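Local coordinates for BH1974 protein (PDB 3ON5), which probably assists the maturation of molybdenum-containing hydroxylases such as xanthine dehydrogenase, rather than oxidising xanthine itself, at residues I23-D33 against R127-C138; L77-W85 against S116-L124. All blocks are in the same frame, centred on the assembly; numbering follows the deposited sequence.

Interaction 1: I23-D33 against R127-C138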
loop_
_atom_site.group_PDB
_atom_site.type_symbol
_atom_site.label_atom_id
_atom_site.label_comp_id
_atom_site.label_asym_id
_atom_site.label_seq_id
_atom_site.Cartn_x
_atom_site.Cartn_y
_atom_site.Cartn_z
ATOM N N ILE A 23 21.582 -17.951 2.019
ATOM C CA ILE A 23 20.623 -19.067 1.874
ATOM C C ILE A 23 19.190 -18.519 1.588
ATOM O O ILE A 23 18.435 -19.157 0.863
ATOM C CB ILE A 23 20.630 -20.042 3.114
ATOM C CG1 ILE A 23 19.933 -21.405 2.798
ATOM C CG2 ILE A 23 20.118 -19.392 4.408
ATOM C CD1 ILE A 23 20.174 -22.609 3.793
ATOM N N GLU A 24 18.842 -17.351 2.132
ATOM C CA GLU A 24 17.537 -16.725 1.924
ATOM C C GLU A 24 17.495 -16.099 0.508
ATOM O O GLU A 24 16.451 -16.139 -0.140
ATOM C CB GLU A 24 17.228 -15.671 3.028
ATOM C CG GLU A 24 17.373 -16.129 4.485
ATOM C CD GLU A 24 16.468 -17.231 5.015
ATOM O OE1 GLU A 24 16.476 -18.349 4.450
ATOM O OE2 GLU A 24 15.835 -17.007 6.072
ATOM N N LEU A 25 18.642 -15.568 0.021
ATOM C CA LEU A 25 18.738 -14.991 -1.313
ATOM C C LEU A 25 18.636 -16.085 -2.361
ATOM O O LEU A 25 17.879 -15.943 -3.315
ATOM C CB LEU A 25 20.041 -14.217 -1.474
ATOM C CG LEU A 25 20.018 -13.072 -2.506
ATOM C CD1 LEU A 25 19.334 -11.805 -1.937
ATOM C CD2 LEU A 25 21.411 -12.704 -2.903
ATOM N N LEU A 26 19.364 -17.195 -2.160
ATOM C CA LEU A 26 19.334 -18.366 -3.028
ATOM C C LEU A 26 17.973 -19.058 -2.952
ATOM O O LEU A 26 17.572 -19.716 -3.912
ATOM C CB LEU A 26 20.451 -19.364 -2.668
ATOM C CG LEU A 26 21.904 -18.948 -2.834
ATOM C CD1 LEU A 26 22.803 -20.074 -2.452
ATOM C CD2 LEU A 26 22.231 -18.562 -4.274
ATOM N N GLU A 27 17.270 -18.927 -1.811
ATOM C CA GLU A 27 15.938 -19.492 -1.608
ATOM C C GLU A 27 14.964 -18.802 -2.549
ATOM O O GLU A 27 14.169 -19.486 -3.184
ATOM C CB GLU A 27 15.487 -19.353 -0.135
ATOM C CG GLU A 27 14.254 -20.170 0.242
ATOM C CD GLU A 27 13.894 -20.193 1.719
ATOM O OE1 GLU A 27 14.809 -20.358 2.561
ATOM O OE2 GLU A 27 12.680 -20.143 2.028
ATOM N N THR A 28 15.071 -17.456 -2.668
ATOM C CA THR A 28 14.251 -16.559 -3.491
ATOM C C THR A 28 14.301 -16.992 -4.993
ATOM O O THR A 28 13.270 -16.902 -5.670
ATOM C CB THR A 28 14.737 -15.115 -3.282
ATOM O OG1 THR A 28 14.623 -14.811 -1.889
ATOM C CG2 THR A 28 13.949 -14.084 -4.079
ATOM N N LEU A 29 15.439 -17.519 -5.481
ATOM C CA LEU A 29 15.576 -17.999 -6.864
ATOM C C LEU A 29 14.776 -19.286 -7.127
ATOM O O LEU A 29 14.311 -19.494 -8.251
ATOM C CB LEU A 29 17.039 -18.255 -7.184
ATOM C CG LEU A 29 17.898 -17.015 -7.181
ATOM C CD1 LEU A 29 19.298 -17.339 -6.823
ATOM C CD2 LEU A 29 17.795 -16.277 -8.485
ATOM N N ALA A 30 14.611 -20.138 -6.097
ATOM C CA ALA A 30 13.853 -21.397 -6.179
ATOM C C ALA A 30 12.326 -21.130 -6.362
ATOM O O ALA A 30 11.653 -21.908 -7.050
ATOM C CB ALA A 30 14.099 -22.247 -4.930
ATOM N N GLY A 31 11.842 -20.011 -5.807
ATOM C CA GLY A 31 10.451 -19.571 -5.876
ATOM C C GLY A 31 9.926 -19.096 -7.225
ATOM O O GLY A 31 9.911 -19.858 -8.196
ATOM N N THR A 32 9.502 -17.808 -7.288
ATOM C CA THR A 32 8.809 -17.070 -8.369
ATOM C C THR A 32 9.290 -17.276 -9.863
ATOM O O THR A 32 8.539 -16.846 -10.759
ATOM C CB THR A 32 8.943 -15.555 -8.128
ATOM N N ASP A 33 10.479 -17.901 -10.100
ATOM C CA ASP A 33 11.124 -18.178 -11.405
ATOM C C ASP A 33 10.667 -17.157 -12.504
ATOM O O ASP A 33 9.748 -17.413 -13.287
ATOM C CB ASP A 33 10.880 -19.633 -11.873
ATOM C CG ASP A 33 11.693 -20.685 -11.122
ATOM O OD1 ASP A 33 12.719 -20.318 -10.496
ATOM O OD2 ASP A 33 11.340 -21.886 -11.214
ATOM N N ARG A 127 20.660 -20.507 -12.842
ATOM C CA ARG A 127 19.480 -20.812 -12.022
ATOM C C ARG A 127 19.612 -22.223 -11.447
ATOM O O ARG A 127 19.441 -22.433 -10.242
ATOM C CB ARG A 127 18.190 -20.671 -12.852
ATOM C CG ARG A 127 16.919 -20.919 -12.067
ATOM C CD ARG A 127 15.764 -21.317 -12.957
ATOM N NE ARG A 127 14.737 -22.075 -12.223
ATOM C CZ ARG A 127 14.762 -23.395 -11.999
ATOM N NH1 ARG A 127 15.785 -24.134 -12.426
ATOM N NH2 ARG A 127 13.777 -23.978 -11.328
ATOM N N GLN A 128 19.980 -23.175 -12.314
ATOM C CA GLN A 128 20.167 -24.584 -11.988
ATOM C C GLN A 128 21.334 -24.755 -10.995
ATOM O O GLN A 128 21.170 -25.452 -10.000
ATOM C CB GLN A 128 20.416 -25.362 -13.283
ATOM C CG GLN A 128 20.403 -26.889 -13.158
ATOM C CD GLN A 128 20.650 -27.576 -14.495
ATOM O OE1 GLN A 128 21.490 -27.153 -15.333
ATOM N NE2 GLN A 128 19.945 -28.680 -14.690
ATOM N N HIS A 129 22.483 -24.084 -11.237
ATOM C CA HIS A 129 23.664 -24.172 -10.376
ATOM C C HIS A 129 23.395 -23.607 -8.982
ATOM O O HIS A 129 23.785 -24.231 -7.997
ATOM C CB HIS A 129 24.866 -23.458 -10.988
ATOM C CG HIS A 129 25.314 -24.030 -12.297
ATOM N ND1 HIS A 129 25.559 -25.392 -12.450
ATOM C CD2 HIS A 129 25.646 -23.396 -13.447
ATOM C CE1 HIS A 129 25.962 -25.545 -13.700
ATOM N NE2 HIS A 129 26.041 -24.374 -14.337
ATOM N N LEU A 130 22.715 -22.456 -8.892
ATOM C CA LEU A 130 22.383 -21.823 -7.614
ATOM C C LEU A 130 21.353 -22.673 -6.829
ATOM O O LEU A 130 21.413 -22.716 -5.599
ATOM C CB LEU A 130 21.865 -20.402 -7.840
ATOM C CG LEU A 130 22.881 -19.411 -8.424
ATOM C CD1 LEU A 130 22.221 -18.118 -8.805
ATOM C CD2 LEU A 130 24.073 -19.185 -7.490
ATOM N N LYS A 131 20.452 -23.395 -7.534
ATOM C CA LYS A 131 19.486 -24.294 -6.896
ATOM C C LYS A 131 20.259 -25.448 -6.241
ATOM O O LYS A 131 19.895 -25.859 -5.147
ATOM C CB LYS A 131 18.439 -24.792 -7.913
ATOM C CG LYS A 131 17.281 -25.625 -7.345
ATOM C CD LYS A 131 17.545 -27.139 -7.406
ATOM C CE LYS A 131 16.391 -28.017 -6.961
ATOM N NZ LYS A 131 16.062 -27.859 -5.517
ATOM N N ARG A 132 21.352 -25.920 -6.883
ATOM C CA ARG A 132 22.223 -26.985 -6.384
ATOM C C ARG A 132 23.013 -26.482 -5.171
ATOM O O ARG A 132 23.192 -27.242 -4.222
ATOM C CB ARG A 132 23.163 -27.494 -7.488
ATOM C CG ARG A 132 23.829 -28.824 -7.150
ATOM C CD ARG A 132 24.531 -29.435 -8.341
ATOM N NE ARG A 132 25.130 -30.736 -8.023
ATOM C CZ ARG A 132 25.804 -31.486 -8.896
ATOM N NH1 ARG A 132 25.973 -31.072 -10.149
ATOM N NH2 ARG A 132 26.316 -32.653 -8.522
ATOM N N VAL A 133 23.449 -25.197 -5.176
ATOM C CA VAL A 133 24.167 -24.564 -4.064
ATOM C C VAL A 133 23.250 -24.564 -2.827
ATOM O O VAL A 133 23.650 -25.051 -1.770
ATOM C CB VAL A 133 24.653 -23.145 -4.421
ATOM C CG1 VAL A 133 25.409 -22.516 -3.259
ATOM C CG2 VAL A 133 25.527 -23.169 -5.662
ATOM N N TYR A 134 22.000 -24.090 -2.997
ATOM C CA TYR A 134 20.970 -24.029 -1.961
ATOM C C TYR A 134 20.756 -25.417 -1.327
ATOM O O TYR A 134 20.831 -25.537 -0.102
ATOM C CB TYR A 134 19.675 -23.486 -2.564
ATOM C CG TYR A 134 18.477 -23.522 -1.648
ATOM C CD1 TYR A 134 18.294 -22.547 -0.668
ATOM C CD2 TYR A 134 17.476 -24.476 -1.818
ATOM C CE1 TYR A 134 17.170 -22.555 0.157
ATOM C CE2 TYR A 134 16.353 -24.499 -0.994
ATOM C CZ TYR A 134 16.199 -23.534 -0.014
ATOM O OH TYR A 134 15.072 -23.573 0.780
ATOM N N ASP A 135 20.580 -26.462 -2.148
ATOM C CA ASP A 135 20.407 -27.837 -1.673
ATOM C C ASP A 135 21.599 -28.293 -0.816
ATOM O O ASP A 135 21.372 -28.996 0.165
ATOM C CB ASP A 135 20.206 -28.809 -2.845
ATOM C CG ASP A 135 18.934 -28.572 -3.642
ATOM O OD1 ASP A 135 18.065 -27.779 -3.167
ATOM O OD2 ASP A 135 18.793 -29.181 -4.733
ATOM N N TYR A 136 22.843 -27.888 -1.149
ATOM C CA TYR A 136 24.002 -28.269 -0.341
ATOM C C TYR A 136 24.004 -27.509 0.989
ATOM O O TYR A 136 24.434 -28.081 1.984
ATOM C CB TYR A 136 25.340 -28.062 -1.074
ATOM C CG TYR A 136 25.676 -29.192 -2.024
ATOM C CD1 TYR A 136 26.136 -30.415 -1.547
ATOM C CD2 TYR A 136 25.571 -29.028 -3.400
ATOM C CE1 TYR A 136 26.435 -31.464 -2.413
ATOM C CE2 TYR A 136 25.868 -30.069 -4.277
ATOM C CZ TYR A 136 26.291 -31.290 -3.777
ATOM O OH TYR A 136 26.600 -32.329 -4.624
ATOM N N LEU A 137 23.509 -26.261 1.028
ATOM C CA LEU A 137 23.462 -25.485 2.275
ATOM C C LEU A 137 22.353 -26.004 3.188
ATOM O O LEU A 137 22.449 -25.882 4.413
ATOM C CB LEU A 137 23.265 -23.986 2.007
ATOM C CG LEU A 137 24.265 -23.290 1.107
ATOM C CD1 LEU A 137 23.849 -21.856 0.877
ATOM C CD2 LEU A 137 25.656 -23.371 1.662
ATOM N N CYS A 138 21.294 -26.579 2.584
ATOM C CA CYS A 138 20.169 -27.197 3.295
ATOM C C CYS A 138 20.651 -28.503 3.933
ATOM O O CYS A 138 20.199 -28.892 5.012
ATOM C CB CYS A 138 18.983 -27.421 2.354
ATOM S SG CYS A 138 18.149 -25.887 1.843
#
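Leu26 enters helix 127-138 as a knob among Leu130, Val133, Tyr134 and Leu137, and its two methyls divide the work. Leu26 CD1 lies 3.7 Å from Val133 CG1 and also meets Leu137 CD1, while Leu26 CD2 rests against Leu130 CD2 at 3.8 Å, the two leucines crossing at about a right angle. One turn away, Leu29 extends the apolar seam by placing its CD1 3.6 Å from Leu130 CD1. At the N-terminal side Ile23, whose CG1 stands anti to the backbone N (chi1 -164°), carries CD1 to 3.8 Å from Leu137 CB as the two side chains slide past each other in opposite directions.

Tyr134 reaches across to the first helix. The carbonyl O of Ile23 approaches the ring edge near its plane, the Glu27 CG methylene lies 3.5 Å from Tyr134 OH, and Cys138 SG of its own helix covers one ring face, offset toward the rim.

Beyond the helix end, Arg127 and Asp33 form a side-on salt bridge in the conformer described, less certain because Asp33 has a second one. Arg127 NE donates to Asp33 OD1 from above the carboxylate plane and Arg127 NH2 to Asp33 OD2 on the syn side but tilted, both at 3.2 Å; the carboxylate and guanidinium planes are 63° apart.

In the second shell, Phe160 touches Leu130 and Val133, and Leu25 packs on Met55 and Leu57 of strand 55-59. With axes 9.1 Å apart and N-to-C directions at 130°, this is a steeply crossed helix pair in which one knob, Leu26, fills a hole of the other helix, lying between two antiparallel sheets.

Interaction 2: L77-W85 against S116-L124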
loop_
_atom_site.group_PDB
_atom_site.type_symbol
_atom_site.label_atom_id
_atom_site.label_comp_id
_atom_site.label_asym_id
_atom_site.label_seq_id
_atom_site.Cartn_x
_atom_site.Cartn_y
_atom_site.Cartn_z
ATOM N N LEU A 77 21.334 0.915 -11.499
ATOM C CA LEU A 77 21.528 -0.520 -11.654
ATOM C C LEU A 77 20.320 -1.173 -12.306
ATOM O O LEU A 77 20.504 -1.980 -13.203
ATOM C CB LEU A 77 21.812 -1.192 -10.315
ATOM C CG LEU A 77 23.194 -0.991 -9.729
ATOM C CD1 LEU A 77 23.288 -1.606 -8.334
ATOM C CD2 LEU A 77 24.256 -1.603 -10.629
ATOM N N THR A 78 19.095 -0.770 -11.918
ATOM C CA THR A 78 17.840 -1.301 -12.457
ATOM C C THR A 78 17.841 -1.220 -13.997
ATOM O O THR A 78 17.433 -2.179 -14.660
ATOM C CB THR A 78 16.670 -0.547 -11.853
ATOM O OG1 THR A 78 16.613 -0.866 -10.467
ATOM C CG2 THR A 78 15.355 -0.920 -12.483
ATOM N N ILE A 79 18.326 -0.095 -14.546
ATOM C CA ILE A 79 18.403 0.141 -15.983
ATOM C C ILE A 79 19.511 -0.752 -16.540
ATOM O O ILE A 79 19.287 -1.418 -17.556
ATOM C CB ILE A 79 18.611 1.670 -16.298
ATOM C CG1 ILE A 79 17.287 2.469 -16.167
ATOM C CG2 ILE A 79 19.150 1.900 -17.721
ATOM C CD1 ILE A 79 16.592 2.508 -14.817
ATOM N N LYS A 80 20.691 -0.785 -15.872
ATOM C CA LYS A 80 21.832 -1.622 -16.286
ATOM C C LYS A 80 21.428 -3.117 -16.288
ATOM O O LYS A 80 21.698 -3.819 -17.261
ATOM C CB LYS A 80 23.053 -1.401 -15.374
ATOM C CG LYS A 80 23.561 0.037 -15.238
ATOM C CD LYS A 80 24.349 0.591 -16.409
ATOM C CE LYS A 80 24.790 1.991 -16.057
ATOM N NZ LYS A 80 25.646 2.612 -17.095
ATOM N N ALA A 81 20.719 -3.571 -15.227
ATOM C CA ALA A 81 20.219 -4.942 -15.064
ATOM C C ALA A 81 19.299 -5.332 -16.205
ATOM O O ALA A 81 19.399 -6.438 -16.708
ATOM C CB ALA A 81 19.485 -5.081 -13.744
ATOM N N GLN A 82 18.435 -4.412 -16.635
ATOM C CA GLN A 82 17.483 -4.587 -17.723
ATOM C C GLN A 82 18.247 -4.823 -19.048
ATOM O O GLN A 82 17.861 -5.694 -19.827
ATOM C CB GLN A 82 16.601 -3.336 -17.772
ATOM C CG GLN A 82 15.199 -3.513 -18.344
ATOM C CD GLN A 82 14.221 -2.483 -17.786
ATOM O OE1 GLN A 82 14.456 -1.828 -16.756
ATOM N NE2 GLN A 82 13.039 -2.405 -18.381
ATOM N N LYS A 83 19.380 -4.108 -19.253
ATOM C CA LYS A 83 20.241 -4.238 -20.441
ATOM C C LYS A 83 20.969 -5.578 -20.404
ATOM O O LYS A 83 20.965 -6.290 -21.415
ATOM C CB LYS A 83 21.246 -3.068 -20.551
ATOM N N VAL A 84 21.552 -5.938 -19.223
ATOM C CA VAL A 84 22.274 -7.191 -18.965
ATOM C C VAL A 84 21.340 -8.391 -19.293
ATOM O O VAL A 84 21.781 -9.323 -19.963
ATOM C CB VAL A 84 22.819 -7.242 -17.509
ATOM C CG1 VAL A 84 23.248 -8.648 -17.095
ATOM C CG2 VAL A 84 23.966 -6.256 -17.320
ATOM N N TRP A 85 20.059 -8.339 -18.887
ATOM C CA TRP A 85 19.114 -9.409 -19.184
ATOM C C TRP A 85 18.864 -9.532 -20.679
ATOM O O TRP A 85 18.837 -10.645 -21.199
ATOM C CB TRP A 85 17.766 -9.225 -18.467
ATOM C CG TRP A 85 16.840 -10.374 -18.731
ATOM C CD1 TRP A 85 15.864 -10.441 -19.681
ATOM C CD2 TRP A 85 16.968 -11.697 -18.195
ATOM N NE1 TRP A 85 15.309 -11.702 -19.704
ATOM C CE2 TRP A 85 15.975 -12.498 -18.809
ATOM C CE3 TRP A 85 17.796 -12.276 -17.208
ATOM C CZ2 TRP A 85 15.762 -13.830 -18.442
ATOM C CZ3 TRP A 85 17.592 -13.602 -16.862
ATOM C CH2 TRP A 85 16.584 -14.359 -17.471
ATOM N N SER A 116 32.563 -1.438 -7.310
ATOM C CA SER A 116 32.499 -2.211 -8.548
ATOM C C SER A 116 31.401 -3.294 -8.391
ATOM O O SER A 116 31.515 -4.223 -7.561
ATOM C CB SER A 116 33.865 -2.811 -8.879
ATOM O OG SER A 116 34.910 -1.847 -8.844
ATOM N N VAL A 117 30.307 -3.125 -9.139
ATOM C CA VAL A 117 29.161 -4.034 -9.101
ATOM C C VAL A 117 29.190 -4.917 -10.345
ATOM O O VAL A 117 29.271 -4.391 -11.458
ATOM C CB VAL A 117 27.818 -3.244 -8.991
ATOM C CG1 VAL A 117 26.621 -4.187 -8.861
ATOM C CG2 VAL A 117 27.848 -2.246 -7.833
ATOM N N LEU A 118 29.146 -6.250 -10.158
ATOM C CA LEU A 118 29.091 -7.208 -11.263
ATOM C C LEU A 118 27.651 -7.712 -11.431
ATOM O O LEU A 118 27.100 -8.348 -10.520
ATOM C CB LEU A 118 30.067 -8.384 -11.067
ATOM C CG LEU A 118 29.955 -9.578 -12.057
ATOM C CD1 LEU A 118 30.413 -9.204 -13.466
ATOM C CD2 LEU A 118 30.767 -10.729 -11.583
ATOM N N LEU A 119 27.061 -7.431 -12.610
ATOM C CA LEU A 119 25.693 -7.817 -12.960
ATOM C C LEU A 119 25.721 -9.059 -13.850
ATOM O O LEU A 119 26.362 -9.038 -14.897
ATOM C CB LEU A 119 24.971 -6.642 -13.658
ATOM C CG LEU A 119 24.759 -5.373 -12.817
ATOM C CD1 LEU A 119 24.653 -4.167 -13.669
ATOM C CD2 LEU A 119 23.547 -5.473 -11.974
ATOM N N GLU A 120 25.093 -10.157 -13.390
ATOM C CA GLU A 120 25.012 -11.446 -14.091
ATOM C C GLU A 120 23.582 -11.849 -14.343
ATOM O O GLU A 120 22.803 -11.878 -13.388
ATOM C CB GLU A 120 25.690 -12.555 -13.294
ATOM C CG GLU A 120 27.198 -12.469 -13.249
ATOM C CD GLU A 120 27.770 -13.441 -12.240
ATOM O OE1 GLU A 120 27.498 -13.250 -11.030
ATOM O OE2 GLU A 120 28.457 -14.403 -12.656
ATOM N N PRO A 121 23.192 -12.199 -15.597
ATOM C CA PRO A 121 21.807 -12.649 -15.802
ATOM C C PRO A 121 21.628 -14.045 -15.228
ATOM O O PRO A 121 22.432 -14.933 -15.523
ATOM C CB PRO A 121 21.628 -12.609 -17.321
ATOM C CG PRO A 121 23.002 -12.626 -17.893
ATOM C CD PRO A 121 23.989 -12.247 -16.844
ATOM N N VAL A 122 20.627 -14.227 -14.349
ATOM C CA VAL A 122 20.341 -15.547 -13.793
ATOM C C VAL A 122 19.643 -16.336 -14.898
ATOM O O VAL A 122 18.411 -16.359 -14.971
ATOM C CB VAL A 122 19.548 -15.535 -12.463
ATOM C CG1 VAL A 122 19.332 -16.956 -11.939
ATOM C CG2 VAL A 122 20.267 -14.692 -11.416
ATOM N N ASP A 123 20.457 -16.905 -15.813
ATOM C CA ASP A 123 20.005 -17.705 -16.943
ATOM C C ASP A 123 19.643 -19.109 -16.444
ATOM O O ASP A 123 19.870 -19.410 -15.266
ATOM C CB ASP A 123 21.072 -17.735 -18.059
ATOM C CG ASP A 123 22.477 -18.237 -17.736
ATOM O OD1 ASP A 123 22.651 -18.901 -16.693
ATOM O OD2 ASP A 123 23.390 -18.025 -18.570
ATOM N N LEU A 124 19.098 -19.972 -17.327
ATOM C CA LEU A 124 18.655 -21.314 -16.950
ATOM C C LEU A 124 19.826 -22.122 -16.370
ATOM O O LEU A 124 19.610 -22.882 -15.427
ATOM C CB LEU A 124 18.010 -22.038 -18.141
ATOM C CG LEU A 124 16.648 -21.483 -18.645
ATOM C CD1 LEU A 124 16.100 -22.307 -19.789
ATOM C CD2 LEU A 124 15.617 -21.519 -17.578
#
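Leu77 and Val117 reach toward each other tip to tip, CD2 of the leucine 3.9 Å from CG1 of the valine, and open an apolar row that runs along helix 77-85 and strand 116-121. Leu119 is the next member. Leu119 CD1 sits 3.6 Å from Lys80 CB and also meets Leu77 CD2, so the lysine contributes its first methylene here while the rest of its chain bends off after CG. Val84 straddles the following step with both methyls: Val84 CG2 touches Leu119 CB at 3.8 Å, and the Val84 and Pro121 side chains cross at about a right angle, with Val84 CG1, anti to the backbone N (chi1 165°), 3.7 Å from Pro121 CD. Alternation of the strand explains the selection, since Val117, Leu119 and Pro121 turn toward the helix whereas Leu118 and Glu120 turn away.

The aromatic contacts are confined to Trp85. Trp85 CE3 meets Pro121 CB at 3.8 Å in an oblique approach, and the carbonyl O of Val122 comes to the indole edge, 3.4 Å from Trp85 CZ3. Replacing Trp85 by an alanine is likely to uncover Pro121 and the Val122 carbonyl and to leave Trp105 of the second subunit without its ring partner.

Polar interactions lie off this interface, with no hydrogen bond joining the segments. Val122 centres an inverse gamma turn, after which Asp123 N-caps the next helix, its OD1 accepting from Leu126 N; Glu120 pairs with Lys147.

The helix thus lies across one face of the antiparallel sheet, its axis 7.9 Å from that of the strand at 41°. Strands 36-46 and 91-96 flank the strand through backbone hydrogen bonds, and Phe58 of strand 55-59 packs against Leu77 and Ala81.

How the interactions relate
The centres of interactions 1 and 2 lie about 18 Å apart, and along the chain interaction 2 is nested within the loop closed by interaction 1. Strand 113-121 leads almost directly into helix 124-139, so one continuous run supplies the second segment of both. They meet physically where Val122 CG1 packs 3.8 Å from Leu29 CD2 and also against the Arg127 backbone. Interaction 2 places helix 73-87 on the five-stranded antiparallel sheet and extends to a second subunit, whereas no other chain of the assembly touches interaction 1. Together they join helix 22-30 and the five-stranded sheet to helix 124-139, which falls in the range of the BH1974-like central family.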